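Local coordinates for putative peptidase (Bacteroides fragilis, PDB 5DYN), which probably cleaves and so activates the Bacteroides fragilis toxin, as part of a clostripain-family (C11) cysteine protease, at residues A[17-22]-A[96-101]; A[42-47]-A[74-79]; A[63-68]-A[100-105]. One frame throughout, in Å; residues are numbered along the deposited sequence.

Interaction 1 of 3, residues A[17-22]-A[96-101]; sequences TVLVYM and KKVIST
Leu19 lays one branch, CD2, over the backbone of helix 92-105, 4.0 Å from Ile99 CA. Leu19 CD2 also lies 4.2 Å from Ile99 CG1, where the two side chains cross at about a right angle, and 4.3 Å from Val98 CG1, so a single methyl group bears on two successive residues of the helix. Leu19 CG stands anti to the backbone N (chi1 169°), which throws the branched end out from the strand into this position. Two residues further along the strand, on the same face, Tyr21 meets the helix through one corner of its ring. Tyr21 CE2 is 4.0 Å from Val98 CB, and the valine sits at the ring edge, close to the ring plane, so this is edge packing and not a stack. The phenol oxygen is used separately: Tyr21 OH is hydrogen-bonded to Ser89 O, which ties down the far end of the ring, while the ring also meets that of Tyr56 on the next strand. No hydrogen bond crosses between residues 17-22 and 96-101; the interface is purely apolar and all four touching residues are buried. Two hydroxyls of the helix bond back to its own carbonyls, Ser100 OG to Lys96 O at 3.0 Å and Thr101 OG1 to Lys97 O at 2.8 Å. Each of these carbonyls accepts the backbone N-H of the same residue as well, and at Lys97 O the two donors arrive from opposite faces of the carbonyl plane. The axes of segments 17-22 and 96-101 run nearly antiparallel (156°) and approach to 10.0 Å. A helix laid along an inner strand, here the one between strands 51-58 and 110-116, is characteristic of the layered alpha/beta fold of clan CD peptidases.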
ATOM      1  N   THR A  17      -9.491   3.698  16.829  1.00 51.55           N
ATOM      2  CA  THR A  17      -8.246   4.463  16.831  1.00 48.31           C
ATOM      3  C   THR A  17      -7.466   4.236  15.540  1.00 48.74           C
ATOM      4  O   THR A  17      -7.199   3.097  15.157  1.00 41.33           O
ATOM      5  CB  THR A  17      -7.352   4.094  18.031  1.00 48.79           C
ATOM      6  OG1 THR A  17      -8.016   4.442  19.253  1.00 54.59           O
ATOM      7  CG2 THR A  17      -6.023   4.835  17.955  1.00 39.27           C
ATOM      8  N   VAL A  18      -7.107   5.325  14.869  1.00 47.54           N
ATOM      9  CA  VAL A  18      -6.326   5.237  13.641  1.00 38.08           C
ATOM     10  C   VAL A  18      -5.037   6.041  13.760  1.00 36.37           C
ATOM     11  O   VAL A  18      -5.063   7.235  14.048  1.00 37.31           O
ATOM     12  CB  VAL A  18      -7.126   5.739  12.421  1.00 38.78           C
ATOM     13  CG1 VAL A  18      -6.263   5.696  11.165  1.00 34.28           C
ATOM     14  CG2 VAL A  18      -8.393   4.916  12.237  1.00 35.69           C
ATOM     15  N   LEU A  19      -3.907   5.374  13.546  1.00 37.32           N
ATOM     16  CA  LEU A  19      -2.614   6.045  13.533  1.00 34.31           C
ATOM     17  C   LEU A  19      -2.160   6.284  12.100  1.00 42.90           C
ATOM     18  O   LEU A  19      -2.053   5.343  11.312  1.00 44.22           O
ATOM     19  CB  LEU A  19      -1.570   5.220  14.289  1.00 38.83           C
ATOM     20  CG  LEU A  19      -0.103   5.636  14.152  1.00 36.90           C
ATOM     21  CD1 LEU A  19       0.118   7.047  14.669  1.00 38.85           C
ATOM     22  CD2 LEU A  19       0.798   4.652  14.879  1.00 32.12           C
ATOM     23  N   VAL A  20      -1.909   7.545  11.759  1.00 37.81           N
ATOM     24  CA  VAL A  20      -1.374   7.877  10.444  1.00 32.31           C
ATOM     25  C   VAL A  20       0.130   8.104  10.552  1.00 37.17           C
ATOM     26  O   VAL A  20       0.582   9.063  11.178  1.00 37.70           O
ATOM     27  CB  VAL A  20      -2.054   9.118   9.844  1.00 34.01           C
ATOM     28  CG1 VAL A  20      -1.444   9.456   8.494  1.00 31.09           C
ATOM     29  CG2 VAL A  20      -3.549   8.879   9.701  1.00 32.81           C
ATOM     30  N   TYR A  21       0.900   7.202   9.950  1.00 36.20           N
ATOM     31  CA  TYR A  21       2.353   7.223  10.064  1.00 35.82           C
ATOM     32  C   TYR A  21       2.985   7.883   8.842  1.00 30.01           C
ATOM     33  O   TYR A  21       3.027   7.297   7.762  1.00 31.61           O
ATOM     34  CB  TYR A  21       2.891   5.798  10.238  1.00 32.52           C
ATOM     35  CG  TYR A  21       4.280   5.727  10.834  1.00 33.11           C
ATOM     36  CD1 TYR A  21       5.407   5.924  10.046  1.00 35.88           C
ATOM     37  CD2 TYR A  21       4.464   5.462  12.184  1.00 32.89           C
ATOM     38  CE1 TYR A  21       6.677   5.864  10.588  1.00 36.74           C
ATOM     39  CE2 TYR A  21       5.732   5.397  12.735  1.00 33.05           C
ATOM     40  CZ  TYR A  21       6.834   5.597  11.930  1.00 31.31           C
ATOM     41  OH  TYR A  21       8.100   5.531  12.467  1.00 31.83           O
ATOM     42  N   MET A  22       3.486   9.100   9.019  1.00 32.03           N
ATOM     43  CA  MET A  22       4.016   9.865   7.898  1.00 36.99           C
ATOM     44  C   MET A  22       5.539   9.946   7.889  1.00 37.72           C
ATOM     45  O   MET A  22       6.137  10.741   8.616  1.00 34.47           O
ATOM     46  CB  MET A  22       3.438  11.278   7.900  1.00 32.28           C
ATOM     47  CG  MET A  22       1.934  11.324   8.035  1.00 36.31           C
ATOM     48  SD  MET A  22       1.295  12.969   7.689  1.00 39.78           S
ATOM     49  CE  MET A  22      -0.276  12.862   8.514  1.00 45.35           C
ATOM     50  N   LYS A  96       7.941   0.953  16.156  1.00 37.63           N
ATOM     51  CA  LYS A  96       7.404   0.195  17.284  1.00 40.78           C
ATOM     52  C   LYS A  96       7.038   1.105  18.447  1.00 38.02           C
ATOM     53  O   LYS A  96       5.940   1.009  18.997  1.00 37.88           O
ATOM     54  CB  LYS A  96       8.408  -0.855  17.760  1.00 42.70           C
ATOM     55  CG  LYS A  96       8.345  -2.180  17.034  1.00 39.08           C
ATOM     56  CD  LYS A  96       9.348  -3.147  17.633  1.00 42.00           C
ATOM     57  CE  LYS A  96       9.424  -4.441  16.846  1.00 45.51           C
ATOM     58  NZ  LYS A  96      10.445  -5.366  17.418  1.00 58.25           N
ATOM     59  N   LYS A  97       7.968   1.981  18.820  1.00 32.83           N
ATOM     60  CA  LYS A  97       7.751   2.919  19.919  1.00 39.02           C
ATOM     61  C   LYS A  97       6.537   3.812  19.673  1.00 41.48           C
ATOM     62  O   LYS A  97       5.725   4.029  20.574  1.00 46.98           O
ATOM     63  CB  LYS A  97       8.992   3.789  20.141  1.00 40.71           C
ATOM     64  CG  LYS A  97       8.762   4.935  21.113  1.00 51.03           C
ATOM     65  CD  LYS A  97      10.035   5.722  21.395  1.00 57.32           C
ATOM     66  CE  LYS A  97       9.753   6.885  22.345  1.00 65.55           C
ATOM     67  NZ  LYS A  97      10.981   7.645  22.720  1.00 58.00           N
ATOM     68  N   VAL A  98       6.417   4.322  18.451  1.00 40.35           N
ATOM     69  CA  VAL A  98       5.312   5.202  18.093  1.00 35.65           C
ATOM     70  C   VAL A  98       3.998   4.433  18.088  1.00 37.91           C
ATOM     71  O   VAL A  98       2.993   4.901  18.626  1.00 36.34           O
ATOM     72  CB  VAL A  98       5.538   5.860  16.719  1.00 35.22           C
ATOM     73  CG1 VAL A  98       4.332   6.691  16.319  1.00 27.19           C
ATOM     74  CG2 VAL A  98       6.790   6.721  16.748  1.00 27.82           C
ATOM     75  N   ILE A  99       4.014   3.245  17.489  1.00 37.32           N
ATOM     76  CA  ILE A  99       2.835   2.381  17.469  1.00 37.73           C
ATOM     77  C   ILE A  99       2.364   2.057  18.886  1.00 41.97           C
ATOM     78  O   ILE A  99       1.175   2.171  19.195  1.00 36.75           O
ATOM     79  CB  ILE A  99       3.108   1.064  16.719  1.00 38.78           C
ATOM     80  CG1 ILE A  99       3.269   1.315  15.221  1.00 43.65           C
ATOM     81  CG2 ILE A  99       1.975   0.087  16.941  1.00 39.47           C
ATOM     82  CD1 ILE A  99       3.584   0.058  14.435  1.00 35.63           C
ATOM     83  N   SER A 100       3.308   1.656  19.736  1.00 40.59           N
ATOM     84  CA  SER A 100       3.021   1.332  21.129  1.00 40.45           C
ATOM     85  C   SER A 100       2.392   2.509  21.860  1.00 42.25           C
ATOM     86  O   SER A 100       1.352   2.362  22.497  1.00 45.72           O
ATOM     87  CB  SER A 100       4.292   0.894  21.855  1.00 32.05           C
ATOM     88  OG  SER A 100       4.717  -0.380  21.408  1.00 51.57           O
ATOM     89  N   THR A 101       3.026   3.673  21.762  1.00 40.42           N
ATOM     90  CA  THR A 101       2.508   4.881  22.395  1.00 39.65           C
ATOM     91  C   THR A 101       1.107   5.207  21.892  1.00 41.02           C
ATOM     92  O   THR A 101       0.205   5.505  22.676  1.00 45.97           O
ATOM     93  CB  THR A 101       3.423   6.089  22.139  1.00 33.76           C
ATOM     94  OG1 THR A 101       4.751   5.791  22.586  1.00 41.48           O
ATOM     95  CG2 THR A 101       2.904   7.313  22.874  1.00 39.28           C
TER

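Interaction 2 of 3, residues A[42-47]-A[74-79]; sequences GMRQVD and GKVVEE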
ATOM      1  N   GLY A  42     -11.536  16.744   7.549  1.00 48.83           N
ATOM      2  CA  GLY A  42     -12.297  15.506   7.536  1.00 43.84           C
ATOM      3  C   GLY A  42     -12.696  15.085   8.937  1.00 46.91           C
ATOM      4  O   GLY A  42     -13.724  14.441   9.141  1.00 45.58           O
ATOM      5  N   MET A  43     -11.875  15.463   9.908  1.00 44.75           N
ATOM      6  CA  MET A  43     -12.122  15.127  11.303  1.00 49.34           C
ATOM      7  C   MET A  43     -13.350  15.862  11.841  1.00 53.33           C
ATOM      8  O   MET A  43     -13.922  15.474  12.862  1.00 48.99           O
ATOM      9  CB  MET A  43     -10.880  15.452  12.139  1.00 46.27           C
ATOM     10  CG  MET A  43     -10.936  15.008  13.586  1.00 62.38           C
ATOM     11  SD  MET A  43     -11.650  13.371  13.827  1.00 65.07           S
ATOM     12  CE  MET A  43     -10.564  12.362  12.851  1.00 34.96           C
ATOM     13  N   ARG A  44     -13.761  16.912  11.136  1.00 48.90           N
ATOM     14  CA  ARG A  44     -14.909  17.715  11.541  1.00 49.22           C
ATOM     15  C   ARG A  44     -16.201  16.906  11.530  1.00 51.81           C
ATOM     16  O   ARG A  44     -17.007  16.999  12.456  1.00 53.47           O
ATOM     17  CB  ARG A  44     -15.048  18.939  10.634  1.00 53.57           C
ATOM     18  CG  ARG A  44     -13.979  19.995  10.864  1.00 55.79           C
ATOM     19  CD  ARG A  44     -13.987  21.065   9.783  1.00 55.46           C
ATOM     20  NE  ARG A  44     -15.291  21.704   9.636  1.00 60.54           N
ATOM     21  CZ  ARG A  44     -16.112  21.503   8.609  1.00 64.57           C
ATOM     22  NH1 ARG A  44     -15.767  20.679   7.630  1.00 65.47           N
ATOM     23  NH2 ARG A  44     -17.279  22.131   8.560  1.00 67.48           N
ATOM     24  N   GLN A  45     -16.399  16.112  10.484  1.00 55.11           N
ATOM     25  CA  GLN A  45     -17.586  15.270  10.403  1.00 56.94           C
ATOM     26  C   GLN A  45     -17.313  13.894  11.005  1.00 57.20           C
ATOM     27  O   GLN A  45     -17.846  12.888  10.538  1.00 59.05           O
ATOM     28  CB  GLN A  45     -18.061  15.143   8.953  1.00 57.36           C
ATOM     29  CG  GLN A  45     -18.458  16.474   8.322  1.00 64.57           C
ATOM     30  CD  GLN A  45     -19.893  16.486   7.814  1.00 71.94           C
ATOM     31  OE1 GLN A  45     -20.340  15.547   7.154  1.00 76.39           O
ATOM     32  NE2 GLN A  45     -20.622  17.555   8.122  1.00 52.48           N
ATOM     33  N   VAL A  46     -16.480  13.866  12.043  1.00 56.48           N
ATOM     34  CA  VAL A  46     -16.157  12.640  12.768  1.00 47.70           C
ATOM     35  C   VAL A  46     -16.376  12.827  14.269  1.00 57.40           C
ATOM     36  O   VAL A  46     -15.952  13.828  14.848  1.00 55.85           O
ATOM     37  CB  VAL A  46     -14.697  12.196  12.519  1.00 47.06           C
ATOM     38  CG1 VAL A  46     -14.332  11.010  13.403  1.00 44.06           C
ATOM     39  CG2 VAL A  46     -14.480  11.862  11.055  1.00 49.75           C
ATOM     40  N   ASP A  47     -17.045  11.861  14.891  1.00 60.13           N
ATOM     41  CA  ASP A  47     -17.314  11.895  16.325  1.00 48.17           C
ATOM     42  C   ASP A  47     -16.021  11.745  17.130  1.00 55.05           C
ATOM     43  O   ASP A  47     -15.542  10.633  17.353  1.00 57.28           O
ATOM     44  CB  ASP A  47     -18.308  10.793  16.696  1.00 51.86           C
ATOM     45  CG  ASP A  47     -18.790  10.898  18.124  1.00 62.56           C
ATOM     46  OD1 ASP A  47     -18.786  12.022  18.670  1.00 65.60           O
ATOM     47  OD2 ASP A  47     -19.181   9.859  18.697  1.00 64.81           O
ATOM     48  N   GLY A  74     -15.921  22.480  19.457  1.00 68.55           N
ATOM     49  CA  GLY A  74     -16.080  21.649  18.276  1.00 63.36           C
ATOM     50  C   GLY A  74     -15.028  21.879  17.204  1.00 64.82           C
ATOM     51  O   GLY A  74     -14.982  21.162  16.204  1.00 60.56           O
ATOM     52  N   LYS A  75     -14.186  22.885  17.412  1.00 62.84           N
ATOM     53  CA  LYS A  75     -13.104  23.188  16.482  1.00 63.56           C
ATOM     54  C   LYS A  75     -12.018  22.120  16.560  1.00 61.89           C
ATOM     55  O   LYS A  75     -11.580  21.751  17.648  1.00 68.48           O
ATOM     56  CB  LYS A  75     -12.516  24.570  16.784  1.00 68.77           C
ATOM     57  CG  LYS A  75     -11.271  24.930  15.979  1.00 70.77           C
ATOM     58  CD  LYS A  75     -10.739  26.303  16.374  1.00 64.28           C
ATOM     59  CE  LYS A  75     -10.762  27.279  15.207  1.00 72.14           C
ATOM     60  NZ  LYS A  75      -9.425  27.401  14.562  1.00 65.13           N
ATOM     61  N   VAL A  76     -11.588  21.618  15.406  1.00 57.61           N
ATOM     62  CA  VAL A  76     -10.533  20.611  15.366  1.00 55.11           C
ATOM     63  C   VAL A  76      -9.201  21.213  15.804  1.00 60.62           C
ATOM     64  O   VAL A  76      -8.775  22.242  15.283  1.00 67.13           O
ATOM     65  CB  VAL A  76     -10.385  19.999  13.959  1.00 51.43           C
ATOM     66  CG1 VAL A  76      -9.160  19.099  13.892  1.00 46.91           C
ATOM     67  CG2 VAL A  76     -11.641  19.224  13.588  1.00 50.16           C
ATOM     68  N   VAL A  77      -8.550  20.573  16.772  1.00 55.04           N
ATOM     69  CA  VAL A  77      -7.291  21.078  17.310  1.00 52.43           C
ATOM     70  C   VAL A  77      -6.232  19.984  17.425  1.00 53.75           C
ATOM     71  O   VAL A  77      -6.549  18.818  17.668  1.00 49.63           O
ATOM     72  CB  VAL A  77      -7.491  21.729  18.699  1.00 62.22           C
ATOM     73  CG1 VAL A  77      -8.328  22.996  18.583  1.00 58.25           C
ATOM     74  CG2 VAL A  77      -8.134  20.743  19.669  1.00 59.11           C
ATOM     75  N   GLU A  78      -4.973  20.371  17.246  1.00 48.24           N
ATOM     76  CA  GLU A  78      -3.857  19.446  17.398  1.00 48.76           C
ATOM     77  C   GLU A  78      -3.508  19.252  18.867  1.00 46.00           C
ATOM     78  O   GLU A  78      -3.337  20.220  19.603  1.00 53.80           O
ATOM     79  CB  GLU A  78      -2.626  19.951  16.644  1.00 46.20           C
ATOM     80  CG  GLU A  78      -2.820  20.153  15.155  1.00 41.39           C
ATOM     81  CD  GLU A  78      -1.564  20.677  14.491  1.00 51.94           C
ATOM     82  OE1 GLU A  78      -0.508  20.699  15.160  1.00 54.60           O
ATOM     83  OE2 GLU A  78      -1.626  21.072  13.309  1.00 52.67           O
ATOM     84  N   GLU A  79      -3.395  17.997  19.289  1.00 49.70           N
ATOM     85  CA  GLU A  79      -3.008  17.685  20.658  1.00 43.87           C
ATOM     86  C   GLU A  79      -1.700  16.906  20.679  1.00 47.45           C
ATOM     87  O   GLU A  79      -1.633  15.785  20.178  1.00 49.21           O
ATOM     88  CB  GLU A  79      -4.108  16.888  21.361  1.00 46.79           C
ATOM     89  CG  GLU A  79      -5.480  17.537  21.302  1.00 56.92           C
ATOM     90  CD  GLU A  79      -6.579  16.625  21.812  1.00 60.15           C
ATOM     91  OE1 GLU A  79      -6.253  15.540  22.339  1.00 58.58           O
ATOM     92  OE2 GLU A  79      -7.768  16.992  21.683  1.00 63.89           O
TER
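Val76 presses its CG2 methyl against the aliphatic start of Arg44, and the two side chains cross at about a right angle. The approach of Val76 CG2 to Arg44 CG, at 3.7 Å, is the closest across the contact; Val76 CG2 also lies 4.0 Å from Arg44 N and 4.1 Å from Met43 CB. One branch of one valine therefore fills the angle between two consecutive residues near the C-terminal part of helix 29-43. On the buried side, Met43 starts toward the valine but then bends at chi2 and chi3 (42° and 59°), so that the side chain turns away from residues 74-79; Met43 also packs on Val69 of the other chain. The solvent side is looser. Arg44 contributes its CG methylene to the packing, and beyond it the exposed chain bends at chi3, with no hydrogen bond or ion pair from its guanidinium to the facing segment. Polar ties to the surroundings come instead from the backbone and from other residues: Lys70 NZ donates to Arg44 O and Val46 O, and Glu78 OE2 forms a salt bridge with Lys40 NZ. A type I turn from Met43 to Val46, with Val46 N bonded to Met43 O at 3.1 Å, carries the chain onward. The contact thus joins the C-terminal part of helix 29-43 to the beginning of strand 76-83, an outermost strand of this chain's sheet, paired with strand 64-70.

Interaction 3 of 3, residues A[63-68]-A[100-105]; sequences PRLIRL and STAFNQ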
ATOM      1  N   PRO A  63      10.331  15.058  14.630  1.00 39.26           N
ATOM      2  CA  PRO A  63       9.158  14.179  14.631  1.00 43.10           C
ATOM      3  C   PRO A  63       8.205  14.518  15.768  1.00 39.02           C
ATOM      4  O   PRO A  63       8.635  15.047  16.791  1.00 42.51           O
ATOM      5  CB  PRO A  63       9.761  12.782  14.823  1.00 36.29           C
ATOM      6  CG  PRO A  63      11.165  12.904  14.353  1.00 35.42           C
ATOM      7  CD  PRO A  63      11.589  14.297  14.713  1.00 39.16           C
ATOM      8  N   ARG A  64       6.925  14.219  15.586  1.00 36.44           N
ATOM      9  CA  ARG A  64       5.938  14.509  16.612  1.00 33.07           C
ATOM     10  C   ARG A  64       4.697  13.639  16.456  1.00 38.41           C
ATOM     11  O   ARG A  64       4.191  13.443  15.351  1.00 33.75           O
ATOM     12  CB  ARG A  64       5.559  15.992  16.574  1.00 37.49           C
ATOM     13  CG  ARG A  64       5.159  16.484  15.193  1.00 40.82           C
ATOM     14  CD  ARG A  64       5.655  17.893  14.935  1.00 34.45           C
ATOM     15  NE  ARG A  64       5.244  18.384  13.623  1.00 39.42           N
ATOM     16  CZ  ARG A  64       5.978  18.291  12.518  1.00 34.74           C
ATOM     17  NH1 ARG A  64       7.177  17.730  12.555  1.00 36.63           N
ATOM     18  NH2 ARG A  64       5.513  18.771  11.374  1.00 34.72           N
ATOM     19  N   LEU A  65       4.222  13.104  17.575  1.00 38.86           N
ATOM     20  CA  LEU A  65       2.977  12.355  17.588  1.00 38.75           C
ATOM     21  C   LEU A  65       1.868  13.227  18.155  1.00 40.98           C
ATOM     22  O   LEU A  65       1.939  13.671  19.301  1.00 38.79           O
ATOM     23  CB  LEU A  65       3.115  11.071  18.405  1.00 40.85           C
ATOM     24  CG  LEU A  65       1.828  10.249  18.498  1.00 40.04           C
ATOM     25  CD1 LEU A  65       1.349   9.863  17.105  1.00 36.23           C
ATOM     26  CD2 LEU A  65       2.029   9.020  19.367  1.00 38.81           C
ATOM     27  N   ILE A  66       0.849  13.474  17.343  1.00 35.45           N
ATOM     28  CA  ILE A  66      -0.246  14.340  17.744  1.00 39.98           C
ATOM     29  C   ILE A  66      -1.586  13.630  17.629  1.00 44.96           C
ATOM     30  O   ILE A  66      -1.672  12.521  17.103  1.00 46.72           O
ATOM     31  CB  ILE A  66      -0.294  15.625  16.894  1.00 41.18           C
ATOM     32  CG1 ILE A  66      -0.726  15.298  15.465  1.00 35.94           C
ATOM     33  CG2 ILE A  66       1.054  16.335  16.911  1.00 44.55           C
ATOM     34  CD1 ILE A  66      -0.742  16.493  14.546  1.00 34.80           C
ATOM     35  N   ARG A  67      -2.626  14.282  18.131  1.00 41.60           N
ATOM     36  CA  ARG A  67      -3.983  13.774  18.030  1.00 38.98           C
ATOM     37  C   ARG A  67      -4.893  14.885  17.536  1.00 40.74           C
ATOM     38  O   ARG A  67      -4.868  15.993  18.067  1.00 46.96           O
ATOM     39  CB  ARG A  67      -4.467  13.242  19.380  1.00 46.51           C
ATOM     40  CG  ARG A  67      -5.916  12.793  19.373  1.00 45.88           C
ATOM     41  CD  ARG A  67      -6.385  12.366  20.754  1.00 42.88           C
ATOM     42  NE  ARG A  67      -7.747  11.842  20.711  1.00 46.82           N
ATOM     43  CZ  ARG A  67      -8.839  12.591  20.830  1.00 53.78           C
ATOM     44  NH1 ARG A  67      -8.730  13.902  21.008  1.00 52.80           N
ATOM     45  NH2 ARG A  67     -10.041  12.033  20.774  1.00 49.77           N
ATOM     46  N   LEU A  68      -5.685  14.593  16.513  1.00 46.80           N
ATOM     47  CA  LEU A  68      -6.580  15.593  15.942  1.00 43.04           C
ATOM     48  C   LEU A  68      -7.947  15.539  16.609  1.00 42.23           C
ATOM     49  O   LEU A  68      -8.918  15.069  16.019  1.00 46.09           O
ATOM     50  CB  LEU A  68      -6.718  15.395  14.432  1.00 42.25           C
ATOM     51  CG  LEU A  68      -5.425  15.490  13.619  1.00 44.86           C
ATOM     52  CD1 LEU A  68      -5.720  15.441  12.128  1.00 45.48           C
ATOM     53  CD2 LEU A  68      -4.648  16.748  13.976  1.00 43.23           C
ATOM     54  N   SER A 100       3.308   1.656  19.736  1.00 40.59           N
ATOM     55  CA  SER A 100       3.021   1.332  21.129  1.00 40.45           C
ATOM     56  C   SER A 100       2.392   2.509  21.860  1.00 42.25           C
ATOM     57  O   SER A 100       1.352   2.362  22.497  1.00 45.72           O
ATOM     58  CB  SER A 100       4.292   0.894  21.855  1.00 32.05           C
ATOM     59  OG  SER A 100       4.717  -0.380  21.408  1.00 51.57           O
ATOM     60  N   THR A 101       3.026   3.673  21.762  1.00 40.42           N
ATOM     61  CA  THR A 101       2.508   4.881  22.395  1.00 39.65           C
ATOM     62  C   THR A 101       1.107   5.207  21.892  1.00 41.02           C
ATOM     63  O   THR A 101       0.205   5.505  22.676  1.00 45.97           O
ATOM     64  CB  THR A 101       3.423   6.089  22.139  1.00 33.76           C
ATOM     65  OG1 THR A 101       4.751   5.791  22.586  1.00 41.48           O
ATOM     66  CG2 THR A 101       2.904   7.313  22.874  1.00 39.28           C
ATOM     67  N   ALA A 102       0.928   5.127  20.579  1.00 35.43           N
ATOM     68  CA  ALA A 102      -0.324   5.514  19.947  1.00 38.66           C
ATOM     69  C   ALA A 102      -1.521   4.677  20.402  1.00 45.03           C
ATOM     70  O   ALA A 102      -2.554   5.223  20.792  1.00 44.57           O
ATOM     71  CB  ALA A 102      -0.184   5.439  18.432  1.00 37.69           C
ATOM     72  N   PHE A 103      -1.381   3.358  20.350  1.00 43.91           N
ATOM     73  CA  PHE A 103      -2.516   2.475  20.587  1.00 43.32           C
ATOM     74  C   PHE A 103      -2.728   2.142  22.059  1.00 47.19           C
ATOM     75  O   PHE A 103      -3.865   1.943  22.490  1.00 49.67           O
ATOM     76  CB  PHE A 103      -2.355   1.186  19.783  1.00 43.25           C
ATOM     77  CG  PHE A 103      -2.485   1.384  18.303  1.00 44.22           C
ATOM     78  CD1 PHE A 103      -3.715   1.672  17.738  1.00 43.32           C
ATOM     79  CD2 PHE A 103      -1.380   1.285  17.476  1.00 46.82           C
ATOM     80  CE1 PHE A 103      -3.846   1.855  16.372  1.00 40.78           C
ATOM     81  CE2 PHE A 103      -1.503   1.469  16.110  1.00 43.67           C
ATOM     82  CZ  PHE A 103      -2.738   1.754  15.558  1.00 33.99           C
ATOM     83  N   ASN A 104      -1.648   2.078  22.832  1.00 45.02           N
ATOM     84  CA  ASN A 104      -1.774   1.808  24.263  1.00 51.84           C
ATOM     85  C   ASN A 104      -2.412   2.983  25.002  1.00 51.89           C
ATOM     86  O   ASN A 104      -3.099   2.794  26.004  1.00 59.84           O
ATOM     87  CB  ASN A 104      -0.416   1.478  24.880  1.00 47.12           C
ATOM     88  CG  ASN A 104       0.149   0.164  24.376  1.00 57.80           C
ATOM     89  OD1 ASN A 104      -0.578  -0.818  24.221  1.00 63.61           O
ATOM     90  ND2 ASN A 104       1.451   0.141  24.116  1.00 56.89           N
ATOM     91  N   GLN A 105      -2.186   4.193  24.503  1.00 51.13           N
ATOM     92  CA  GLN A 105      -2.802   5.374  25.094  1.00 51.62           C
ATOM     93  C   GLN A 105      -4.251   5.525  24.644  1.00 53.08           C
ATOM     94  O   GLN A 105      -5.062   6.146  25.335  1.00 52.12           O
ATOM     95  CB  GLN A 105      -2.017   6.637  24.737  1.00 52.01           C
ATOM     96  CG  GLN A 105      -0.715   6.808  25.502  1.00 53.09           C
ATOM     97  CD  GLN A 105      -0.306   8.264  25.628  1.00 60.71           C
ATOM     98  OE1 GLN A 105      -1.152   9.148  25.780  1.00 59.13           O
ATOM     99  NE2 GLN A 105       0.996   8.521  25.563  1.00 64.10           N
TER
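Leu65 meets helix 92-105 through its CD2 methyl, which lies 4.0 Å from Thr101 CG2 and 4.3 Å from Ala102 CB. The leucine is extended from its strand, CG anti to the backbone N at chi1 178° with chi2 at 59°, and this conformer carries CD2 out to the helix surface while the two segments keep their nearest CA atoms, those of Leu65 and Ala102, 8.0 Å apart. Thr101 answers with its methyl and not its hydroxyl. With chi1 at -56°, OG1 is placed beside the backbone N and CG2 anti to it; the hydroxyl is used within the helix, by Lys97, and the methyl is turned to the leucine. The two side chains slide past each other in opposite directions, a glancing contact between methyl groups. Ala102 has no torsion to adjust; its short CB leaves Leu65 CD2 4.2 Å from Ala102 N. Around this small interface, Leu65 also packs on Ile81 and Tyr84, while Thr101 touches Glu82. Within the helix segment Leu65 is met mainly by methyl carbon, with a backbone N as the one polar atom close by, and no hydrogen bond joins the segments; strand and helix are therefore held here by dispersion and the exclusion of water, without the directional demands of a polar bond.

Overall arrangement
Interactions 1 and 3 form one continuous apolar layer beneath helix 92-105: their centres are about 6 Å apart, they share Ser100 and Thr101, and Leu19 CD1 meets Leu65 CD1 at 3.9 Å. Interaction 2 involves the other helix, 29-43, with its centre about 19 Å from that of interaction 1 and about 16 Å from that of interaction 3. Strands 64-70 and 76-83 join it to interaction 3, where Met43 and Glu78 pack on Leu68; a long, weak ion pair also links Glu79 and Arg67. Along the chain, interaction 2 is nested inside the loop closed by interaction 1. Of the three, interaction 1 approaches the bound sodium ions most closely, with the Tyr21 side chain about 9 Å from one.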